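Local atomic coordinates of mannitol dehydrogenase (Helicobacter pylori, PDB entry 3TWO), a protein that probably catalyses the NADP(H)-dependent interconversion of cinnamyl alcohols and the corresponding aldehydes, as a zinc-containing medium-chain alcohol dehydrogenase. Residues 168-173 against 197-202. Numbering follows the deposited sequence.
Sequences PLKFSK and VAMGAE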
loop_
_atom_site.group_PDB
_atom_site.type_symbol
_atom_site.label_atom_id
_atom_site.label_comp_id
_atom_site.label_asym_id
_atom_site.label_seq_id
_atom_site.Cartn_x
_atom_site.Cartn_y
_atom_site.Cartn_z
ATOM N N PRO B 168 -13.676 -2.784 5.639
ATOM C CA PRO B 168 -12.814 -1.790 4.959
ATOM C C PRO B 168 -13.663 -0.688 4.343
ATOM O O PRO B 168 -13.187 0.436 4.166
ATOM C CB PRO B 168 -12.140 -2.600 3.848
ATOM C CG PRO B 168 -12.941 -3.885 3.771
ATOM C CD PRO B 168 -13.479 -4.130 5.115
ATOM N N LEU B 169 -14.915 -1.008 4.046
ATOM C CA LEU B 169 -15.851 -0.003 3.574
ATOM C C LEU B 169 -16.009 1.127 4.610
ATOM O O LEU B 169 -15.959 2.318 4.230
ATOM C CB LEU B 169 -17.229 -0.622 3.187
ATOM C CG LEU B 169 -17.307 -1.376 1.856
ATOM C CD1 LEU B 169 -18.637 -2.196 1.721
ATOM C CD2 LEU B 169 -17.106 -0.433 0.606
ATOM N N LYS B 170 -16.175 0.758 5.880
ATOM C CA LYS B 170 -16.224 1.707 6.984
ATOM C C LYS B 170 -14.873 2.325 7.246
ATOM O O LYS B 170 -14.799 3.497 7.466
ATOM C CB LYS B 170 -16.630 1.030 8.320
ATOM C CG LYS B 170 -17.817 0.102 8.191
ATOM C CD LYS B 170 -19.052 0.770 8.639
ATOM C CE LYS B 170 -19.406 1.996 7.961
ATOM N NZ LYS B 170 -19.928 2.787 9.201
ATOM N N PHE B 171 -13.821 1.522 7.267
ATOM C CA PHE B 171 -12.479 2.052 7.491
ATOM C C PHE B 171 -12.084 3.161 6.478
ATOM O O PHE B 171 -11.546 4.179 6.884
ATOM C CB PHE B 171 -11.454 0.907 7.425
ATOM C CG PHE B 171 -10.017 1.335 7.539
ATOM C CD1 PHE B 171 -9.478 1.798 8.754
ATOM C CD2 PHE B 171 -9.158 1.205 6.434
ATOM C CE1 PHE B 171 -8.080 2.129 8.852
ATOM C CE2 PHE B 171 -7.796 1.541 6.536
ATOM C CZ PHE B 171 -7.252 1.996 7.762
ATOM N N SER B 172 -12.366 2.944 5.184
ATOM C CA SER B 172 -12.088 3.960 4.144
ATOM C C SER B 172 -13.196 5.048 4.043
ATOM O O SER B 172 -13.152 5.894 3.147
ATOM C CB SER B 172 -11.870 3.290 2.771
ATOM O OG SER B 172 -10.666 2.512 2.731
ATOM N N LYS B 173 -14.177 5.010 4.951
ATOM C CA LYS B 173 -15.249 6.014 4.986
ATOM C C LYS B 173 -16.048 6.097 3.688
ATOM O O LYS B 173 -16.404 7.168 3.218
ATOM C CB LYS B 173 -14.662 7.403 5.298
ATOM C CG LYS B 173 -14.044 7.550 6.670
ATOM C CD LYS B 173 -13.282 8.912 6.601
ATOM C CE LYS B 173 -13.094 9.557 7.979
ATOM N NZ LYS B 173 -12.701 8.447 8.872
ATOM N N VAL B 197 -23.585 0.047 -2.017
ATOM C CA VAL B 197 -24.823 0.660 -2.494
ATOM C C VAL B 197 -25.655 1.204 -1.311
ATOM O O VAL B 197 -26.116 2.340 -1.374
ATOM C CB VAL B 197 -25.736 -0.324 -3.279
ATOM C CG1 VAL B 197 -27.151 0.375 -3.667
ATOM C CG2 VAL B 197 -25.047 -0.829 -4.493
ATOM N N ALA B 198 -25.845 0.423 -0.246
ATOM C CA ALA B 198 -26.590 0.907 0.931
ATOM C C ALA B 198 -25.905 2.142 1.558
ATOM O O ALA B 198 -26.561 2.943 2.196
ATOM C CB ALA B 198 -26.694 -0.206 1.970
ATOM N N MET B 199 -24.588 2.283 1.382
ATOM C CA MET B 199 -23.843 3.414 1.925
ATOM C C MET B 199 -23.854 4.668 1.035
ATOM O O MET B 199 -23.242 5.669 1.376
ATOM C CB MET B 199 -22.395 2.997 2.217
ATOM C CG MET B 199 -22.294 2.117 3.452
ATOM S SD MET B 199 -20.689 1.318 3.640
ATOM C CE MET B 199 -19.757 2.633 4.438
ATOM N N GLY B 200 -24.543 4.600 -0.108
ATOM C CA GLY B 200 -24.644 5.743 -1.014
ATOM C C GLY B 200 -23.596 5.775 -2.129
ATOM O O GLY B 200 -23.525 6.780 -2.875
ATOM N N ALA B 201 -22.791 4.715 -2.263
ATOM C CA ALA B 201 -21.736 4.692 -3.281
ATOM C C ALA B 201 -22.263 4.497 -4.677
ATOM O O ALA B 201 -23.365 3.979 -4.892
ATOM C CB ALA B 201 -20.708 3.631 -3.011
ATOM N N GLU B 202 -21.447 4.916 -5.630
ATOM C CA GLU B 202 -21.688 4.631 -7.008
ATOM C C GLU B 202 -20.765 3.432 -7.290
ATOM O O GLU B 202 -19.545 3.568 -7.204
ATOM C CB GLU B 202 -21.335 5.857 -7.870
ATOM C CG GLU B 202 -21.823 5.699 -9.224
ATOM C CD GLU B 202 -21.624 6.946 -10.128
ATOM O OE1 GLU B 202 -22.479 7.105 -11.015
ATOM O OE2 GLU B 202 -20.666 7.752 -9.985
#
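Two helix C-termini on one face of the Rossmann-type coenzyme domain are joined here by the side chain of Met199, which reaches from the end of helix 187-198 to Leu169 and Lys170 in the last turn of helix 158-171. Its sulfur does the first part of the work: SD of Met199 lies 4.0 Å from CB of Leu169, touching that side chain at its root. The thioether then bends at its last torsion (chi3 83°), and the methyl passes on to the helix end, where CE of Met199 is 3.8 Å from the carbonyl O of Leu169 and 3.6 Å from CE of Lys170. The exposed Lys170 takes part through this CE methylene, brought to the methyl by bends at chi2, chi3 and chi4, and the two side chains run obliquely to one another. Helix 187-198 follows strand 179-183 and the glycine-rich turn of the nucleotide-binding fold, and leads into strand 202-206 of the parallel sheet. Both helices end in Schellman motifs, with Lys173 and Gly200 at positive phi; N of Lys173 bonds to O of Lys170 at 3.0 Å, and N of Gly200 to O of Val197 at 3.0 Å. Leu169 is buried, its side chain lying about 13 Å from a bound NADPH and also resting on Tyr195 and Ala196 of helix 187-198 and on Phe237 of strand 235-240.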